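Local coordinates for protein tyrosine--tRNA ligase (Archaeoglobus fulgidus, PDB 2CYB) that probably activates tyrosine with ATP to form tyrosyl-adenylate and then transfers the tyrosyl group to the acceptor end of tRNA(Tyr), at residues Cys241-Leu252 / Phe290-Lys301; Lys127-Arg136 / Met185-Leu194. All blocks are in the same frame, centred on the assembly; numbering follows the deposited sequence.

Interactions 1 and 2 lie on opposite sides of the chain's centre, with their own centres about 44 Å apart and their nearest atoms about 21 Å apart. Interaction 2 belongs to the catalytic half: the side chain of Leu186 is about 11 Å from the bound tyrosine and about 8 Å from that of Gln162, one of the residues that binds it. Interaction 1 lies away from the tyrosine pocket, among the helices that follow the KMSKS region in sequence. The two come in series along the chain. Their chemistry differs as well: a phenylalanine ring against a turn in interaction 1, side chains of helices and their ends, with a salt bridge at one end, in interaction 2.

Interaction 1: Cys241-Leu252 / Phe290-Lys301; sequences CPAGVVEENPIL and FKSGQLHPLDLK
The Phe290 ring reaches into the type II turn Pro242-Val245, with a water over the centre of one face. This water donates to Phe290 O and Leu295 O and bridges to the turn through a weak bond from Gly244 N. With CG anti to the backbone N (chi1 -167°), the ring brings its edge to the turn's carbonyl, Phe290 CE2 lying 3.2 Å from Pro242 O, which also accepts from Val245 N. Leu252 lies over the opposite face from the water, its CD1 3.6 Å from Phe290 CD2. Gly244 CA comes within 3.2 Å of Phe290 O, a C-H...O contact near the end of helix 283-292.

Cys241 SG touches Phe290 CZ at 3.8 Å, an oblique sulfur-aromatic contact, and also rests on Pro297 CB. Pro297 CG meets Ala243. Ile251 CG2 and Leu252 CD2 close on the branched end of Leu300, and the extended Lys301 chain passes Cys241, its CE 3.7 Å from Cys241 CB. Lys301 NZ goes on to the carbonyls of Arg237 and Ala239, at and just past the end of helix 229-237. The contact packs the loop into helix 250-263 against the link between helices 283-292 and 297-319, with Leu295 touching Val268 of strand 266-268.

Interaction 2: Lys127-Arg136 / Met185-Leu194; sequences KMARITTLNR and MLARENLPRL
The backbones come nearest at Met128 and Asn190, whose CA atoms are 7.1 Å apart, with further approaches between the CA atoms of Lys127 and Leu194 (7.6 Å) and of Arg136 and Leu186 (7.9 Å). Met128, bent at chi2 and chi3 (-70° and -74°), brings its sulfur across Asn190, SD 3.6 Å from Asn190 CB. Leu194 crosses Met128 at about a right angle, and Leu194 CD2 is pressed tightly to Met128 CG at 3.5 Å. Ile131 CD1 touches both Leu194 CD1 and Arg193 CB.

Thr132 turns its hydroxyl back to the end of the preceding helix, donating to Met128 O over 2.7 Å from above the carbonyl plane, while its methyl meets Leu186 CD1 tip to tip at 3.9 Å. Arg136 slides past Leu186, which puts CD1 over one guanidinium face. Arg136 NH2 forms a salt bridge with Glu189 OE2, a weak hydrogen bond of 3.1 Å and 135°. Thr133 caps the start of the Arg136 helix by accepting from Arg136 N.

Helix 154-168 packs on Thr132 and Ala187, and the second subunit meets Ala129, Arg130 and Leu134. The arrangement is helix-on-helix packing beside the Rossmann-fold sheet of a class I synthetase, joining helix 181-190, which follows the tyrosine-binding Gln180, to the dimer interface.

Interaction 1: Cys241-Leu252 / Phe290-Lys301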
loop_
_atom_site.group_PDB
_atom_site.type_symbol
_atom_site.label_atom_id
_atom_site.label_comp_id
_atom_site.label_asym_id
_atom_site.label_seq_id
_atom_site.Cartn_x
_atom_site.Cartn_y
_atom_site.Cartn_z
ATOM N N CYS A 241 -32.481 0.911 28.069
ATOM C CA CYS A 241 -33.719 1.293 27.395
ATOM C C CYS A 241 -34.456 2.350 28.199
ATOM O O CYS A 241 -35.446 2.055 28.869
ATOM C CB CYS A 241 -34.617 0.065 27.202
ATOM S SG CYS A 241 -36.118 0.343 26.213
ATOM N N PRO A 242 -33.977 3.602 28.143
ATOM C CA PRO A 242 -34.578 4.729 28.863
ATOM C C PRO A 242 -36.021 4.979 28.441
ATOM O O PRO A 242 -36.313 5.152 27.256
ATOM C CB PRO A 242 -33.657 5.893 28.509
ATOM C CG PRO A 242 -33.163 5.520 27.139
ATOM C CD PRO A 242 -32.851 4.059 27.311
ATOM N N ALA A 243 -36.922 4.994 29.418
ATOM C CA ALA A 243 -38.332 5.217 29.144
ATOM C C ALA A 243 -38.537 6.577 28.482
ATOM O O ALA A 243 -37.962 7.577 28.908
ATOM C CB ALA A 243 -39.137 5.134 30.446
ATOM N N GLY A 244 -39.342 6.603 27.424
ATOM C CA GLY A 244 -39.620 7.851 26.734
ATOM C C GLY A 244 -38.486 8.437 25.910
ATOM O O GLY A 244 -38.612 9.543 25.385
ATOM N N VAL A 245 -37.379 7.710 25.799
ATOM C CA VAL A 245 -36.235 8.175 25.014
ATOM C C VAL A 245 -36.113 7.295 23.783
ATOM O O VAL A 245 -35.808 6.108 23.893
ATOM C CB VAL A 245 -34.926 8.090 25.820
ATOM C CG1 VAL A 245 -33.750 8.508 24.949
ATOM C CG2 VAL A 245 -35.019 8.980 27.044
ATOM N N VAL A 246 -36.345 7.883 22.612
ATOM C CA VAL A 246 -36.297 7.138 21.359
ATOM C C VAL A 246 -34.920 6.965 20.723
ATOM O O VAL A 246 -34.541 5.850 20.362
ATOM C CB VAL A 246 -37.241 7.767 20.313
ATOM C CG1 VAL A 246 -37.216 6.943 19.021
ATOM C CG2 VAL A 246 -38.659 7.836 20.873
ATOM N N GLU A 247 -34.173 8.055 20.579
ATOM C CA GLU A 247 -32.852 7.978 19.963
ATOM C C GLU A 247 -31.818 7.305 20.856
ATOM O O GLU A 247 -31.836 7.459 22.078
ATOM C CB GLU A 247 -32.365 9.374 19.574
ATOM C CG GLU A 247 -33.281 10.092 18.602
ATOM C CD GLU A 247 -32.635 11.322 17.996
ATOM O OE1 GLU A 247 -32.147 12.181 18.762
ATOM O OE2 GLU A 247 -32.615 11.430 16.752
ATOM N N GLU A 248 -30.916 6.556 20.230
ATOM C CA GLU A 248 -29.864 5.840 20.939
ATOM C C GLU A 248 -30.457 4.762 21.841
ATOM O O GLU A 248 -29.782 4.253 22.738
ATOM C CB GLU A 248 -29.010 6.801 21.781
ATOM C CG GLU A 248 -27.775 6.143 22.406
ATOM C CD GLU A 248 -27.093 7.009 23.456
ATOM O OE1 GLU A 248 -26.663 8.134 23.122
ATOM O OE2 GLU A 248 -26.982 6.559 24.619
ATOM N N ASN A 249 -31.725 4.426 21.613
ATOM C CA ASN A 249 -32.375 3.385 22.402
ATOM C C ASN A 249 -32.212 2.085 21.626
ATOM O O ASN A 249 -32.875 1.867 20.610
ATOM C CB ASN A 249 -33.863 3.707 22.617
ATOM C CG ASN A 249 -34.529 2.767 23.619
ATOM O OD1 ASN A 249 -35.307 3.201 24.475
ATOM N ND2 ASN A 249 -34.233 1.476 23.510
ATOM N N PRO A 250 -31.316 1.208 22.099
ATOM C CA PRO A 250 -30.991 -0.095 21.510
ATOM C C PRO A 250 -32.187 -0.983 21.200
ATOM O O PRO A 250 -32.215 -1.661 20.176
ATOM C CB PRO A 250 -30.079 -0.728 22.561
ATOM C CG PRO A 250 -29.436 0.451 23.203
ATOM C CD PRO A 250 -30.579 1.400 23.360
ATOM N N ILE A 251 -33.165 -0.998 22.097
ATOM C CA ILE A 251 -34.345 -1.824 21.898
ATOM C C ILE A 251 -35.239 -1.236 20.810
ATOM O O ILE A 251 -35.728 -1.964 19.941
ATOM C CB ILE A 251 -35.134 -1.974 23.221
ATOM C CG1 ILE A 251 -34.199 -2.527 24.295
ATOM C CG2 ILE A 251 -36.325 -2.903 23.033
ATOM C CD1 ILE A 251 -33.492 -3.813 23.889
ATOM N N LEU A 252 -35.446 0.075 20.856
ATOM C CA LEU A 252 -36.261 0.734 19.847
ATOM C C LEU A 252 -35.600 0.551 18.486
ATOM O O LEU A 252 -36.280 0.371 17.474
ATOM C CB LEU A 252 -36.407 2.220 20.157
ATOM C CG LEU A 252 -37.535 2.577 21.125
ATOM C CD1 LEU A 252 -37.555 4.081 21.349
ATOM C CD2 LEU A 252 -38.865 2.108 20.551
ATOM N N PHE A 290 -44.125 5.168 23.009
ATOM C CA PHE A 290 -42.988 5.012 23.902
ATOM C C PHE A 290 -42.645 6.373 24.495
ATOM O O PHE A 290 -42.369 6.506 25.685
ATOM C CB PHE A 290 -41.777 4.475 23.135
ATOM C CG PHE A 290 -40.670 3.988 24.024
ATOM C CD1 PHE A 290 -40.742 2.732 24.617
ATOM C CD2 PHE A 290 -39.577 4.797 24.301
ATOM C CE1 PHE A 290 -39.744 2.289 25.476
ATOM C CE2 PHE A 290 -38.569 4.363 25.163
ATOM C CZ PHE A 290 -38.655 3.104 25.751
ATOM N N LYS A 291 -42.675 7.388 23.643
ATOM C CA LYS A 291 -42.361 8.742 24.049
ATOM C C LYS A 291 -43.389 9.269 25.052
ATOM O O LYS A 291 -43.040 9.992 25.983
ATOM C CB LYS A 291 -42.321 9.632 22.805
ATOM C CG LYS A 291 -41.459 10.871 22.928
ATOM C CD LYS A 291 -41.336 11.571 21.578
ATOM C CE LYS A 291 -40.405 12.777 21.652
ATOM N NZ LYS A 291 -40.249 13.456 20.330
ATOM N N SER A 292 -44.650 8.893 24.865
ATOM C CA SER A 292 -45.732 9.346 25.740
ATOM C C SER A 292 -45.864 8.546 27.034
ATOM O O SER A 292 -46.557 8.963 27.963
ATOM C CB SER A 292 -47.068 9.292 24.997
ATOM O OG SER A 292 -47.500 7.952 24.818
ATOM N N GLY A 293 -45.213 7.393 27.095
ATOM C CA GLY A 293 -45.301 6.583 28.295
ATOM C C GLY A 293 -46.411 5.552 28.223
ATOM O O GLY A 293 -46.665 4.850 29.197
ATOM N N GLN A 294 -47.081 5.463 27.078
ATOM C CA GLN A 294 -48.148 4.482 26.903
ATOM C C GLN A 294 -47.553 3.089 26.724
ATOM O O GLN A 294 -48.181 2.082 27.066
ATOM C CB GLN A 294 -49.014 4.831 25.693
ATOM C CG GLN A 294 -49.989 5.969 25.937
ATOM C CD GLN A 294 -50.882 5.718 27.138
ATOM O OE1 GLN A 294 -50.570 6.127 28.258
ATOM N NE2 GLN A 294 -51.991 5.024 26.914
ATOM N N LEU A 295 -46.346 3.033 26.169
ATOM C CA LEU A 295 -45.660 1.762 25.968
ATOM C C LEU A 295 -44.446 1.775 26.885
ATOM O O LEU A 295 -43.575 2.639 26.776
ATOM C CB LEU A 295 -45.219 1.602 24.510
ATOM C CG LEU A 295 -44.398 0.351 24.182
ATOM C CD1 LEU A 295 -45.191 -0.907 24.493
ATOM C CD2 LEU A 295 -44.011 0.386 22.712
ATOM N N HIS A 296 -44.395 0.810 27.792
ATOM C CA HIS A 296 -43.310 0.728 28.758
ATOM C C HIS A 296 -42.186 -0.180 28.275
ATOM O O HIS A 296 -42.430 -1.186 27.607
ATOM C CB HIS A 296 -43.864 0.208 30.094
ATOM C CG HIS A 296 -42.894 0.292 31.228
ATOM N ND1 HIS A 296 -41.761 -0.492 31.302
ATOM C CD2 HIS A 296 -42.868 1.094 32.319
ATOM C CE1 HIS A 296 -41.079 -0.173 32.385
ATOM N NE2 HIS A 296 -41.728 0.787 33.021
ATOM N N PRO A 297 -40.933 0.175 28.603
ATOM C CA PRO A 297 -39.738 -0.580 28.229
ATOM C C PRO A 297 -39.845 -2.084 28.486
ATOM O O PRO A 297 -39.437 -2.892 27.653
ATOM C CB PRO A 297 -38.659 0.071 29.082
ATOM C CG PRO A 297 -39.057 1.488 29.055
ATOM C CD PRO A 297 -40.553 1.424 29.290
ATOM N N LEU A 298 -40.406 -2.466 29.631
ATOM C CA LEU A 298 -40.521 -3.883 29.961
ATOM C C LEU A 298 -41.370 -4.677 28.989
ATOM O O LEU A 298 -41.035 -5.812 28.646
ATOM C CB LEU A 298 -41.048 -4.051 31.389
ATOM C CG LEU A 298 -40.080 -3.540 32.463
ATOM C CD1 LEU A 298 -40.757 -3.537 33.822
ATOM C CD2 LEU A 298 -38.835 -4.418 32.479
ATOM N N ASP A 299 -42.473 -4.091 28.533
ATOM C CA ASP A 299 -43.326 -4.789 27.586
ATOM C C ASP A 299 -42.662 -4.799 26.210
ATOM O O ASP A 299 -42.681 -5.808 25.512
ATOM C CB ASP A 299 -44.706 -4.126 27.533
ATOM C CG ASP A 299 -45.430 -4.191 28.878
ATOM O OD1 ASP A 299 -45.535 -5.305 29.435
ATOM O OD2 ASP A 299 -45.887 -3.139 29.376
ATOM N N LEU A 300 -42.063 -3.680 25.827
ATOM C CA LEU A 300 -41.391 -3.609 24.535
ATOM C C LEU A 300 -40.266 -4.653 24.468
ATOM O O LEU A 300 -40.143 -5.379 23.487
ATOM C CB LEU A 300 -40.819 -2.214 24.307
ATOM C CG LEU A 300 -39.999 -2.067 23.020
ATOM C CD1 LEU A 300 -40.838 -2.497 21.815
ATOM C CD2 LEU A 300 -39.539 -0.631 22.882
ATOM N N LYS A 301 -39.461 -4.736 25.523
ATOM C CA LYS A 301 -38.366 -5.705 25.558
ATOM C C LYS A 301 -38.836 -7.130 25.303
ATOM O O LYS A 301 -38.233 -7.857 24.511
ATOM C CB LYS A 301 -37.631 -5.642 26.899
ATOM C CG LYS A 301 -36.741 -4.421 27.069
ATOM C CD LYS A 301 -35.926 -4.524 28.360
ATOM C CE LYS A 301 -34.903 -3.408 28.469
ATOM N NZ LYS A 301 -34.025 -3.565 29.666
HETATM O O HOH W 1 -41.962 4.668 27.616
#

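Interaction 2: Lys127-Arg136 / Met185-Leu194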
loop_
_atom_site.group_PDB
_atom_site.type_symbol
_atom_site.label_atom_id
_atom_site.label_comp_id
_atom_site.label_asym_id
_atom_site.label_seq_id
_atom_site.Cartn_x
_atom_site.Cartn_y
_atom_site.Cartn_z
ATOM N N LYS A 127 -2.327 3.153 -9.277
ATOM C CA LYS A 127 -2.722 4.468 -9.782
ATOM C C LYS A 127 -3.454 5.232 -8.682
ATOM O O LYS A 127 -3.209 6.427 -8.466
ATOM C CB LYS A 127 -3.628 4.314 -11.003
ATOM C CG LYS A 127 -2.912 3.756 -12.225
ATOM C CD LYS A 127 -3.876 3.548 -13.389
ATOM C CE LYS A 127 -3.139 3.076 -14.636
ATOM N NZ LYS A 127 -4.063 2.881 -15.790
ATOM N N MET A 128 -4.363 4.546 -7.996
ATOM C CA MET A 128 -5.094 5.168 -6.890
ATOM C C MET A 128 -4.102 5.627 -5.815
ATOM O O MET A 128 -4.219 6.733 -5.276
ATOM C CB MET A 128 -6.080 4.173 -6.268
ATOM C CG MET A 128 -7.399 4.034 -7.007
ATOM S SD MET A 128 -8.408 5.531 -6.835
ATOM C CE MET A 128 -8.943 5.375 -5.152
ATOM N N ALA A 129 -3.127 4.776 -5.502
ATOM C CA ALA A 129 -2.133 5.123 -4.481
ATOM C C ALA A 129 -1.299 6.331 -4.879
ATOM O O ALA A 129 -0.914 7.129 -4.032
ATOM C CB ALA A 129 -1.210 3.923 -4.195
ATOM N N ARG A 130 -1.011 6.456 -6.173
ATOM C CA ARG A 130 -0.210 7.564 -6.679
ATOM C C ARG A 130 -0.935 8.910 -6.582
ATOM O O ARG A 130 -0.292 9.951 -6.436
ATOM C CB ARG A 130 0.180 7.287 -8.138
ATOM C CG ARG A 130 0.689 8.497 -8.916
ATOM C CD ARG A 130 2.041 8.955 -8.429
ATOM N NE ARG A 130 2.557 10.069 -9.226
ATOM C CZ ARG A 130 2.316 11.353 -8.974
ATOM N NH1 ARG A 130 2.834 12.292 -9.757
ATOM N NH2 ARG A 130 1.569 11.703 -7.936
ATOM N N ILE A 131 -2.265 8.894 -6.651
ATOM C CA ILE A 131 -3.021 10.148 -6.586
ATOM C C ILE A 131 -3.719 10.416 -5.256
ATOM O O ILE A 131 -4.400 11.428 -5.100
ATOM C CB ILE A 131 -4.069 10.229 -7.732
ATOM C CG1 ILE A 131 -5.178 9.190 -7.530
ATOM C CG2 ILE A 131 -3.383 9.952 -9.066
ATOM C CD1 ILE A 131 -6.342 9.322 -8.518
ATOM N N THR A 132 -3.536 9.523 -4.291
ATOM C CA THR A 132 -4.162 9.680 -2.986
ATOM C C THR A 132 -3.119 10.002 -1.909
ATOM O O THR A 132 -2.169 9.252 -1.718
ATOM C CB THR A 132 -4.913 8.385 -2.596
ATOM O OG1 THR A 132 -5.880 8.077 -3.606
ATOM C CG2 THR A 132 -5.609 8.550 -1.254
ATOM N N THR A 133 -3.275 11.125 -1.213
ATOM C CA THR A 133 -2.324 11.457 -0.158
ATOM C C THR A 133 -2.462 10.456 0.986
ATOM O O THR A 133 -3.542 9.912 1.229
ATOM C CB THR A 133 -2.564 12.878 0.427
ATOM O OG1 THR A 133 -3.850 12.924 1.061
ATOM C CG2 THR A 133 -2.498 13.926 -0.663
ATOM N N LEU A 134 -1.357 10.190 1.674
ATOM C CA LEU A 134 -1.384 9.291 2.819
ATOM C C LEU A 134 -2.384 9.857 3.841
ATOM O O LEU A 134 -3.132 9.125 4.472
ATOM C CB LEU A 134 0.006 9.198 3.452
ATOM C CG LEU A 134 0.084 8.397 4.757
ATOM C CD1 LEU A 134 -0.450 6.973 4.533
ATOM C CD2 LEU A 134 1.526 8.364 5.249
ATOM N N ASN A 135 -2.387 11.178 3.982
ATOM C CA ASN A 135 -3.282 11.849 4.914
ATOM C C ASN A 135 -4.755 11.504 4.665
ATOM O O ASN A 135 -5.481 11.132 5.590
ATOM C CB ASN A 135 -3.089 13.362 4.804
ATOM C CG ASN A 135 -3.884 14.127 5.836
ATOM O OD1 ASN A 135 -4.119 15.325 5.686
ATOM N ND2 ASN A 135 -4.291 13.444 6.899
ATOM N N ARG A 136 -5.190 11.628 3.417
ATOM C CA ARG A 136 -6.571 11.339 3.058
ATOM C C ARG A 136 -6.900 9.869 3.323
ATOM O O ARG A 136 -7.967 9.540 3.839
ATOM C CB ARG A 136 -6.801 11.679 1.582
ATOM C CG ARG A 136 -8.246 11.550 1.091
ATOM C CD ARG A 136 -9.109 12.726 1.544
ATOM N NE ARG A 136 -10.479 12.658 1.029
ATOM C CZ ARG A 136 -10.812 12.729 -0.259
ATOM N NH1 ARG A 136 -12.088 12.657 -0.618
ATOM N NH2 ARG A 136 -9.878 12.872 -1.191
ATOM N N MET A 185 -16.357 8.887 -0.076
ATOM C CA MET A 185 -16.088 10.187 -0.686
ATOM C C MET A 185 -14.793 10.099 -1.489
ATOM O O MET A 185 -14.670 10.696 -2.565
ATOM C CB MET A 185 -15.983 11.285 0.373
ATOM C CG MET A 185 -17.291 11.552 1.117
ATOM S SD MET A 185 -18.696 11.909 0.015
ATOM C CE MET A 185 -19.493 10.294 -0.055
ATOM N N LEU A 186 -13.825 9.351 -0.968
ATOM C CA LEU A 186 -12.561 9.181 -1.669
ATOM C C LEU A 186 -12.839 8.511 -3.017
ATOM O O LEU A 186 -12.248 8.870 -4.033
ATOM C CB LEU A 186 -11.607 8.326 -0.823
ATOM C CG LEU A 186 -10.283 7.842 -1.429
ATOM C CD1 LEU A 186 -9.463 9.017 -1.919
ATOM C CD2 LEU A 186 -9.508 7.069 -0.375
ATOM N N ALA A 187 -13.747 7.538 -3.023
ATOM C CA ALA A 187 -14.106 6.838 -4.251
ATOM C C ALA A 187 -14.732 7.819 -5.243
ATOM O O ALA A 187 -14.335 7.878 -6.413
ATOM C CB ALA A 187 -15.087 5.709 -3.945
ATOM N N ARG A 188 -15.702 8.597 -4.772
ATOM C CA ARG A 188 -16.379 9.576 -5.627
ATOM C C ARG A 188 -15.402 10.577 -6.248
ATOM O O ARG A 188 -15.575 11.000 -7.391
ATOM C CB ARG A 188 -17.451 10.343 -4.828
ATOM C CG ARG A 188 -18.692 9.517 -4.476
ATOM C CD ARG A 188 -19.663 10.308 -3.595
ATOM N NE ARG A 188 -20.179 11.521 -4.241
ATOM C CZ ARG A 188 -21.188 11.551 -5.111
ATOM N NH1 ARG A 188 -21.813 10.437 -5.463
ATOM N NH2 ARG A 188 -21.584 12.708 -5.622
ATOM N N GLU A 189 -14.371 10.943 -5.500
ATOM C CA GLU A 189 -13.395 11.913 -5.975
ATOM C C GLU A 189 -12.290 11.326 -6.860
ATOM O O GLU A 189 -11.887 11.946 -7.848
ATOM C CB GLU A 189 -12.769 12.638 -4.779
ATOM C CG GLU A 189 -11.819 13.761 -5.145
ATOM C CD GLU A 189 -11.266 14.478 -3.927
ATOM O OE1 GLU A 189 -12.068 14.997 -3.124
ATOM O OE2 GLU A 189 -10.027 14.528 -3.773
ATOM N N ASN A 190 -11.823 10.128 -6.523
ATOM C CA ASN A 190 -10.732 9.496 -7.261
ATOM C C ASN A 190 -11.074 8.561 -8.413
ATOM O O ASN A 190 -10.318 8.491 -9.383
ATOM C CB ASN A 190 -9.825 8.750 -6.281
ATOM C CG ASN A 190 -8.920 9.682 -5.512
ATOM O OD1 ASN A 190 -9.187 10.878 -5.409
ATOM N ND2 ASN A 190 -7.846 9.138 -4.959
ATOM N N LEU A 191 -12.187 7.838 -8.317
ATOM C CA LEU A 191 -12.551 6.906 -9.379
ATOM C C LEU A 191 -12.637 7.551 -10.762
ATOM O O LEU A 191 -12.204 6.959 -11.745
ATOM C CB LEU A 191 -13.859 6.184 -9.056
ATOM C CG LEU A 191 -13.749 5.159 -7.912
ATOM C CD1 LEU A 191 -15.044 4.393 -7.789
ATOM C CD2 LEU A 191 -12.605 4.196 -8.185
ATOM N N PRO A 192 -13.179 8.776 -10.856
ATOM C CA PRO A 192 -13.250 9.378 -12.190
ATOM C C PRO A 192 -11.863 9.571 -12.808
ATOM O O PRO A 192 -11.709 9.501 -14.026
ATOM C CB PRO A 192 -13.961 10.707 -11.934
ATOM C CG PRO A 192 -14.845 10.401 -10.749
ATOM C CD PRO A 192 -13.895 9.605 -9.866
ATOM N N ARG A 193 -10.859 9.804 -11.964
ATOM C CA ARG A 193 -9.498 10.010 -12.444
ATOM C C ARG A 193 -8.941 8.741 -13.072
ATOM O O ARG A 193 -7.950 8.786 -13.805
ATOM C CB ARG A 193 -8.588 10.470 -11.310
ATOM C CG ARG A 193 -8.975 11.811 -10.706
ATOM C CD ARG A 193 -8.770 12.951 -11.690
ATOM N NE ARG A 193 -8.999 14.249 -11.062
ATOM C CZ ARG A 193 -8.646 15.410 -11.596
ATOM N NH1 ARG A 193 -8.039 15.445 -12.780
ATOM N NH2 ARG A 193 -8.887 16.540 -10.937
ATOM N N LEU A 194 -9.576 7.609 -12.782
ATOM C CA LEU A 194 -9.142 6.342 -13.344
ATOM C C LEU A 194 -10.093 5.895 -14.444
ATOM O O LEU A 194 -10.049 4.753 -14.894
ATOM C CB LEU A 194 -9.048 5.273 -12.247
ATOM C CG LEU A 194 -7.747 5.298 -11.430
ATOM C CD1 LEU A 194 -7.616 6.612 -10.684
ATOM C CD2 LEU A 194 -7.733 4.138 -10.448
#